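Local coordinates for protein IG hypothetical 16092 (Bacillus cereus ATCC 14579, PDB 1YQH) that is of unknown function but may bind thiamine or a related small molecule, at residues A[7-12]-A[90-95]; A[12-17]-A[74-79]. All blocks are in the same frame, centred on the assembly; numbering follows the deposited sequence. Where two conformers were deposited one is given.

In the fold
Both contacts hold strand 8-17, but at opposite ends and on opposite sides of the chain's centre, their centres about 22 Å apart. Contact 2 belongs to the sheet itself: the second half of strand 8-17 pairs antiparallel with the start of strand 75-84, through a run of backbone bonds, with mainly apolar residues turned to the helices and mainly polar ones to the other subunits. Contact 1 is smaller and more deeply buried; the chain leaving strand 75-84 comes back past the start of strand 8-17 and enters helix 92-96. It relies on one backbone bond, a threonine hydroxyl and a few side-chain touches, not on sheet pairing. The second subunit touches both.

Contact 1: A[7-12]-A[90-95]; sequences QVTMSF and VTIDEK
Thr9 OG1 donates to Val90 O at 3.0 Å and ties the approach to helix 92-96 to the start of strand 8-17. The hydroxyl stands above the carbonyl plane, 57° out of it, and meets the oxygen almost broadside, with a C=O...donor angle of 101°. With chi1 at -62°, OG1 sits beside the threonine's own backbone N, and CG2 is anti to that N. The methyl CG2 meets Ile92 CG1 at 3.9 Å, the two side chains crossing at about a right angle. From the loop ahead of the helix, Val90 CG1 packs against Thr9 N at 3.7 Å. This is the tight part, closed further by Ala45 of the second subunit, which packs on both Thr9 and Ile92.

Two residues earlier in the chain, Gln7 O accepts from Val90 N at 3.2 Å, again with the donor above the carbonyl plane. Here the packing thins out: the Gln7 side chain, modelled in two conformers, merely passes Thr91 CG2 on the partly exposed side.

Thr91 is the N-cap of the helix and forms a capping box with Glu94. Glu94 N donates to Thr91 OG1 at 3.2 Å, and Thr91 N returns a bond to Glu94 OE1 at 3.1 Å. Glu51 OE1 of strand 48-52 accepts from Ile92 N, while Glu94 OE2 bridges to Arg85 and bonds Tyr24 OH of the second subunit. The N-H groups at the helix start are thus met by carboxylates and a hydroxyl, an environment that would suit the positive end of the helix dipole.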
ATOM      1  N   GLN A   7      11.377   3.170 -18.491  0.50 15.89           N
ATOM      2  CA  GLN A   7      11.032   3.829 -17.240  0.50 15.46           C
ATOM      3  C   GLN A   7      10.002   3.035 -16.450  0.50 14.33           C
ATOM      4  O   GLN A   7       9.216   2.278 -17.020  0.50 13.82           O
ATOM      5  CB  GLN A   7      10.493   5.232 -17.503  0.50 15.86           C
ATOM      6  CG  GLN A   7      11.583   6.282 -17.666  0.50 17.26           C
ATOM      7  CD  GLN A   7      11.040   7.631 -18.092  0.50 18.22           C
ATOM      8  OE1 GLN A   7      11.591   8.668 -17.737  0.50 20.48           O
ATOM      9  NE2 GLN A   7       9.957   7.624 -18.854  0.50 18.08           N
ATOM     10  N   VAL A   8      10.038   3.209 -15.136  1.00 13.40           N
ATOM     11  CA  VAL A   8       8.929   2.806 -14.275  1.00 12.70           C
ATOM     12  C   VAL A   8       8.335   4.093 -13.700  1.00 11.77           C
ATOM     13  O   VAL A   8       8.965   5.168 -13.712  1.00 10.58           O
ATOM     14  CB  VAL A   8       9.330   1.822 -13.113  1.00 13.10           C
ATOM     15  CG1 VAL A   8       9.998   0.570 -13.667  1.00 14.04           C
ATOM     16  CG2 VAL A   8      10.221   2.496 -12.067  1.00 14.83           C
ATOM     17  N   THR A   9       7.107   3.985 -13.220  1.00 11.07           N
ATOM     18  CA  THR A   9       6.514   5.001 -12.380  1.00 11.77           C
ATOM     19  C   THR A   9       6.274   4.325 -11.015  1.00 11.80           C
ATOM     20  O   THR A   9       5.953   3.136 -10.953  1.00 10.90           O
ATOM     21  CB  THR A   9       5.217   5.544 -13.037  1.00 11.99           C
ATOM     22  OG1 THR A   9       5.556   6.146 -14.308  1.00 13.96           O
ATOM     23  CG2 THR A   9       4.551   6.592 -12.165  1.00 13.53           C
HETATM   24  N   MSE A  10       6.469   5.075  -9.939  1.00 12.25           N
HETATM   25  CA  MSE A  10       6.425   4.534  -8.589  1.00 14.75           C
HETATM   26  C   MSE A  10       5.839   5.610  -7.677  1.00 13.61           C
HETATM   27  O   MSE A  10       5.953   6.803  -7.976  1.00 13.50           O
HETATM   28  CB  MSE A  10       7.860   4.217  -8.164  1.00 14.65           C
HETATM   29  CG  MSE A  10       8.026   3.537  -6.833  1.00 17.32           C
HETATM   30 SE   MSE A  10       9.919   3.338  -6.467  1.00 22.82          SE
HETATM   31  CE  MSE A  10      10.419   2.092  -7.912  1.00 17.35           C
ATOM     32  N   SER A  11       5.171   5.201  -6.600  1.00 11.56           N
ATOM     33  CA  SER A  11       4.926   6.119  -5.508  1.00 11.06           C
ATOM     34  C   SER A  11       5.439   5.522  -4.221  1.00 10.74           C
ATOM     35  O   SER A  11       5.591   4.295  -4.109  1.00 11.24           O
ATOM     36  CB  SER A  11       3.439   6.491  -5.392  1.00 11.13           C
ATOM     37  OG  SER A  11       2.658   5.377  -5.004  1.00 12.48           O
ATOM     38  N   PHE A  12       5.733   6.380  -3.254  1.00 10.61           N
ATOM     39  CA  PHE A  12       6.162   5.880  -1.960  1.00 10.49           C
ATOM     40  C   PHE A  12       5.822   6.866  -0.872  1.00 10.43           C
ATOM     41  O   PHE A  12       5.607   8.066  -1.123  1.00  9.86           O
ATOM     42  CB  PHE A  12       7.684   5.584  -1.963  1.00 10.81           C
ATOM     43  CG  PHE A  12       8.551   6.787  -1.653  1.00 10.90           C
ATOM     44  CD1 PHE A  12       9.114   6.947  -0.379  1.00 12.07           C
ATOM     45  CD2 PHE A  12       8.811   7.757  -2.627  1.00 11.41           C
ATOM     46  CE1 PHE A  12       9.917   8.045  -0.074  1.00 11.75           C
ATOM     47  CE2 PHE A  12       9.617   8.859  -2.332  1.00 10.55           C
ATOM     48  CZ  PHE A  12      10.172   9.009  -1.057  1.00 11.29           C
ATOM     49  N   VAL A  90       6.473   2.937 -18.586  1.00 11.91           N
ATOM     50  CA  VAL A  90       5.253   3.619 -18.150  1.00 13.68           C
ATOM     51  C   VAL A  90       5.665   4.973 -17.567  1.00 13.60           C
ATOM     52  O   VAL A  90       6.688   5.076 -16.884  1.00 13.68           O
ATOM     53  CB  VAL A  90       4.448   2.766 -17.134  1.00 14.29           C
ATOM     54  CG1 VAL A  90       5.314   2.362 -15.962  1.00 15.79           C
ATOM     55  CG2 VAL A  90       3.159   3.494 -16.681  1.00 15.12           C
ATOM     56  N   THR A  91       4.865   5.995 -17.858  1.00 13.29           N
ATOM     57  CA  THR A  91       5.166   7.371 -17.482  1.00 13.44           C
ATOM     58  C   THR A  91       4.034   7.990 -16.674  1.00 12.97           C
ATOM     59  O   THR A  91       2.891   7.521 -16.712  1.00 12.47           O
ATOM     60  CB  THR A  91       5.409   8.267 -18.725  1.00 13.95           C
ATOM     61  OG1 THR A  91       4.231   8.277 -19.539  1.00 16.21           O
ATOM     62  CG2 THR A  91       6.611   7.760 -19.533  1.00 15.97           C
ATOM     63  N   ILE A  92       4.361   9.056 -15.947  1.00 12.21           N
ATOM     64  CA  ILE A  92       3.358   9.801 -15.211  1.00 12.19           C
ATOM     65  C   ILE A  92       2.317  10.366 -16.187  1.00 12.59           C
ATOM     66  O   ILE A  92       1.107  10.227 -15.987  1.00 12.44           O
ATOM     67  CB  ILE A  92       4.002  10.939 -14.401  1.00 11.53           C
ATOM     68  CG1 ILE A  92       4.853  10.346 -13.264  1.00 11.72           C
ATOM     69  CG2 ILE A  92       2.916  11.898 -13.863  1.00 11.03           C
ATOM     70  CD1 ILE A  92       5.762  11.350 -12.504  1.00 12.09           C
ATOM     71  N   ASP A  93       2.805  10.990 -17.250  1.00 13.67           N
ATOM     72  CA  ASP A  93       1.917  11.682 -18.185  1.00 14.93           C
ATOM     73  C   ASP A  93       0.879  10.754 -18.807  1.00 15.56           C
ATOM     74  O   ASP A  93      -0.268  11.142 -18.974  1.00 14.91           O
ATOM     75  CB  ASP A  93       2.722  12.429 -19.246  1.00 15.56           C
ATOM     76  CG  ASP A  93       3.440  13.645 -18.680  1.00 17.70           C
ATOM     77  OD1 ASP A  93       3.110  14.071 -17.560  1.00 20.49           O
ATOM     78  OD2 ASP A  93       4.331  14.198 -19.363  1.00 22.20           O
ATOM     79  N   GLU A  94       1.260   9.513 -19.116  1.00 16.34           N
ATOM     80  CA  GLU A  94       0.310   8.618 -19.761  1.00 17.83           C
ATOM     81  C   GLU A  94      -0.842   8.269 -18.822  1.00 18.31           C
ATOM     82  O   GLU A  94      -1.958   8.024 -19.273  1.00 18.77           O
ATOM     83  CB  GLU A  94       1.004   7.365 -20.291  1.00 18.51           C
ATOM     84  CG  GLU A  94       0.991   6.206 -19.352  1.00 20.35           C
ATOM     85  CD  GLU A  94       1.640   4.996 -19.967  1.00 23.39           C
ATOM     86  OE1 GLU A  94       2.883   4.979 -20.054  1.00 24.81           O
ATOM     87  OE2 GLU A  94       0.899   4.074 -20.360  1.00 24.74           O
ATOM     88  N   LYS A  95      -0.573   8.277 -17.518  1.00 18.34           N
ATOM     89  CA  LYS A  95      -1.591   7.914 -16.536  1.00 18.47           C
ATOM     90  C   LYS A  95      -2.480   9.074 -16.090  1.00 18.40           C
ATOM     91  O   LYS A  95      -3.636   8.850 -15.734  1.00 19.28           O
ATOM     92  CB  LYS A  95      -0.949   7.198 -15.346  1.00 18.50           C
ATOM     93  CG  LYS A  95      -0.170   5.954 -15.814  1.00 19.45           C
ATOM     94  CD  LYS A  95       0.224   5.031 -14.693  1.00 20.33           C
ATOM     95  CE  LYS A  95      -0.940   4.192 -14.228  1.00 20.43           C
ATOM     96  NZ  LYS A  95      -0.591   3.559 -12.920  1.00 19.10           N
TER

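Contact 2: A[12-17]-A[74-79]; sequences FSVVPQ and EEVITS
Ile77 O is gripped twice, by Val15 N at 2.8 Å and by a water that donates to it, also at 2.8 Å; the CA-H of Val14 lies close as well. It belongs to the antiparallel pairing of strands 8-17 and 75-84, neighbours in a four-stranded sheet whose 2-3-1-4 order and two helices give a ferredoxin-like fold. The same water bonds Ser79 OG at 2.7 Å and reaches Ser13 OG weakly, so it spans both strands on the face carrying the serines. Those hydroxyls have further partners: Glu47 for Ser13, and Lys81 of the third subunit for Ser79.

Val15 and Ile77 also bond in the other direction, Ile77 N pointing almost straight at Val15 O (176°). Val14, Pro16, Val76 and Thr78 line the face toward helices 23-36 and 54-70, apolar but for the threonine hydroxyl. Val14 CB meets Val76 CG1 at 3.7 Å, the two side chains crossing at a slant. With chi1 at -70°, Val14 CG1 lies beside its own backbone N, 3.7 Å from Thr78 OG1; that hydroxyl bonds Gln65 of helix 54-70.

A classic beta bulge ends the pairing, Glu74 and Glu75 both facing Gln17. Gln17 N donates to Glu75 O at 2.9 Å, and Glu74 N to Gln17 O at 2.7 Å. The Glu75 carboxylate is held by Arg85 of the third subunit, and Gln17 NE2 by Pro16 O of the fourth. Gln17 and Glu75 run side by side, amide and carboxylate planes 86° apart, with Gln17 CG 3.7 Å from Glu75 OE2.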
ATOM      1  N   PHE A  12       5.733   6.380  -3.254  1.00 10.61           N
ATOM      2  CA  PHE A  12       6.162   5.880  -1.960  1.00 10.49           C
ATOM      3  C   PHE A  12       5.822   6.866  -0.872  1.00 10.43           C
ATOM      4  O   PHE A  12       5.607   8.066  -1.123  1.00  9.86           O
ATOM      5  CB  PHE A  12       7.684   5.584  -1.963  1.00 10.81           C
ATOM      6  CG  PHE A  12       8.551   6.787  -1.653  1.00 10.90           C
ATOM      7  CD1 PHE A  12       9.114   6.947  -0.379  1.00 12.07           C
ATOM      8  CD2 PHE A  12       8.811   7.757  -2.627  1.00 11.41           C
ATOM      9  CE1 PHE A  12       9.917   8.045  -0.074  1.00 11.75           C
ATOM     10  CE2 PHE A  12       9.617   8.859  -2.332  1.00 10.55           C
ATOM     11  CZ  PHE A  12      10.172   9.009  -1.057  1.00 11.29           C
ATOM     12  N   SER A  13       5.785   6.353   0.346  1.00  9.42           N
ATOM     13  CA  SER A  13       5.658   7.206   1.513  1.00 10.10           C
ATOM     14  C   SER A  13       6.471   6.629   2.660  1.00  9.79           C
ATOM     15  O   SER A  13       6.736   5.423   2.684  1.00 10.44           O
ATOM     16  CB  SER A  13       4.185   7.354   1.901  1.00  9.77           C
ATOM     17  OG  SER A  13       3.591   6.090   2.112  1.00 13.23           O
ATOM     18  N   VAL A  14       6.862   7.501   3.592  1.00  9.75           N
ATOM     19  CA  VAL A  14       7.526   7.090   4.834  1.00 10.12           C
ATOM     20  C   VAL A  14       6.720   7.601   6.018  1.00 10.40           C
ATOM     21  O   VAL A  14       6.300   8.767   6.042  1.00 11.36           O
ATOM     22  CB  VAL A  14       8.996   7.596   4.892  1.00 10.29           C
ATOM     23  CG1 VAL A  14       9.847   6.850   3.865  1.00 10.80           C
ATOM     24  CG2 VAL A  14       9.057   9.106   4.633  1.00 10.90           C
ATOM     25  N   VAL A  15       6.457   6.723   6.981  1.00  9.90           N
ATOM     26  CA  VAL A  15       5.767   7.121   8.208  1.00 10.49           C
ATOM     27  C   VAL A  15       6.721   6.776   9.341  1.00 10.73           C
ATOM     28  O   VAL A  15       6.887   5.597   9.684  1.00 11.01           O
ATOM     29  CB  VAL A  15       4.441   6.384   8.406  1.00 11.12           C
ATOM     30  CG1 VAL A  15       3.734   6.897   9.636  1.00 11.37           C
ATOM     31  CG2 VAL A  15       3.559   6.526   7.170  1.00 11.91           C
ATOM     32  N   PRO A  16       7.389   7.795   9.886  1.00 11.25           N
ATOM     33  CA  PRO A  16       8.405   7.580  10.912  1.00 11.60           C
ATOM     34  C   PRO A  16       7.865   7.611  12.335  1.00 11.94           C
ATOM     35  O   PRO A  16       6.811   8.210  12.590  1.00 12.22           O
ATOM     36  CB  PRO A  16       9.346   8.765  10.692  1.00 11.88           C
ATOM     37  CG  PRO A  16       8.414   9.879  10.262  1.00 11.87           C
ATOM     38  CD  PRO A  16       7.293   9.215   9.481  1.00 11.83           C
ATOM     39  N   GLN A  17       8.583   6.945  13.235  1.00 11.95           N
ATOM     40  CA  GLN A  17       8.402   7.119  14.671  1.00 12.81           C
ATOM     41  C   GLN A  17       9.661   7.790  15.178  1.00 13.26           C
ATOM     42  O   GLN A  17      10.769   7.251  15.022  1.00 13.63           O
ATOM     43  CB  GLN A  17       8.231   5.772  15.370  1.00 12.76           C
ATOM     44  CG  GLN A  17       6.981   5.025  14.972  1.00 13.71           C
ATOM     45  CD  GLN A  17       5.711   5.725  15.423  1.00 15.85           C
ATOM     46  OE1 GLN A  17       5.624   6.235  16.550  1.00 15.20           O
ATOM     47  NE2 GLN A  17       4.712   5.727  14.554  1.00 16.41           N
ATOM     48  N   GLU A  74      13.355   6.408  15.100  1.00 12.30           N
ATOM     49  CA  GLU A  74      13.770   5.108  15.603  1.00 13.59           C
ATOM     50  C   GLU A  74      13.341   3.998  14.639  1.00 13.02           C
ATOM     51  O   GLU A  74      14.010   2.965  14.529  1.00 12.95           O
ATOM     52  CB  GLU A  74      13.209   4.890  17.012  1.00 14.43           C
ATOM     53  CG  GLU A  74      14.018   5.616  18.125  1.00 19.72           C
ATOM     54  CD  GLU A  74      13.845   7.155  18.162  1.00 25.68           C
ATOM     55  OE1 GLU A  74      14.858   7.873  18.368  1.00 28.94           O
ATOM     56  OE2 GLU A  74      12.712   7.649  18.011  1.00 27.00           O
ATOM     57  N   GLU A  75      12.235   4.218  13.931  1.00 11.35           N
ATOM     58  CA  GLU A  75      11.777   3.260  12.928  1.00 11.87           C
ATOM     59  C   GLU A  75      10.935   3.955  11.878  1.00 10.88           C
ATOM     60  O   GLU A  75      10.468   5.076  12.086  1.00 10.47           O
ATOM     61  CB  GLU A  75      11.011   2.088  13.563  1.00 11.67           C
ATOM     62  CG  GLU A  75       9.720   2.493  14.289  1.00 13.31           C
ATOM     63  CD  GLU A  75       9.007   1.320  14.972  1.00 14.56           C
ATOM     64  OE1 GLU A  75       9.627   0.253  15.183  1.00 15.38           O
ATOM     65  OE2 GLU A  75       7.814   1.481  15.319  1.00 19.77           O
ATOM     66  N   VAL A  76      10.737   3.283  10.749  1.00 10.57           N
ATOM     67  CA  VAL A  76       9.986   3.872   9.654  1.00 10.95           C
ATOM     68  C   VAL A  76       9.157   2.779   9.022  1.00 11.00           C
ATOM     69  O   VAL A  76       9.649   1.668   8.832  1.00 11.15           O
ATOM     70  CB  VAL A  76      10.933   4.432   8.545  1.00 11.63           C
ATOM     71  CG1 VAL A  76      10.122   5.116   7.444  1.00 12.44           C
ATOM     72  CG2 VAL A  76      11.987   5.377   9.122  1.00 11.56           C
ATOM     73  N   ILE A  77       7.905   3.098   8.695  1.00 10.42           N
ATOM     74  CA  ILE A  77       7.100   2.209   7.863  1.00 10.31           C
ATOM     75  C   ILE A  77       7.078   2.828   6.470  1.00 10.84           C
ATOM     76  O   ILE A  77       6.603   3.967   6.285  1.00 10.41           O
ATOM     77  CB  ILE A  77       5.659   2.049   8.398  1.00 11.05           C
ATOM     78  CG1 ILE A  77       5.641   1.588   9.862  1.00 11.72           C
ATOM     79  CG2 ILE A  77       4.830   1.110   7.484  1.00 11.09           C
ATOM     80  CD1 ILE A  77       6.291   0.201  10.125  1.00 14.27           C
ATOM     81  N   THR A  78       7.615   2.093   5.501  1.00 10.44           N
ATOM     82  CA  THR A  78       7.780   2.623   4.153  1.00 10.87           C
ATOM     83  C   THR A  78       6.865   1.854   3.204  1.00 11.65           C
ATOM     84  O   THR A  78       6.876   0.631   3.197  1.00 13.02           O
ATOM     85  CB  THR A  78       9.275   2.533   3.723  1.00 11.16           C
ATOM     86  OG1 THR A  78      10.089   3.269   4.653  1.00 11.11           O
ATOM     87  CG2 THR A  78       9.505   3.089   2.296  1.00 11.89           C
ATOM     88  N   SER A  79       6.073   2.580   2.417  1.00 11.47           N
ATOM     89  CA  SER A  79       5.149   1.967   1.464  1.00 12.29           C
ATOM     90  C   SER A  79       5.617   2.330   0.059  1.00 12.00           C
ATOM     91  O   SER A  79       6.062   3.452  -0.183  1.00 12.32           O
ATOM     92  CB  SER A  79       3.723   2.487   1.665  1.00 12.71           C
ATOM     93  OG  SER A  79       3.255   2.264   2.988  1.00 15.00           O
TER
HETATM   94  O   HOH W   1       4.186   4.044   4.790  1.00 17.55           O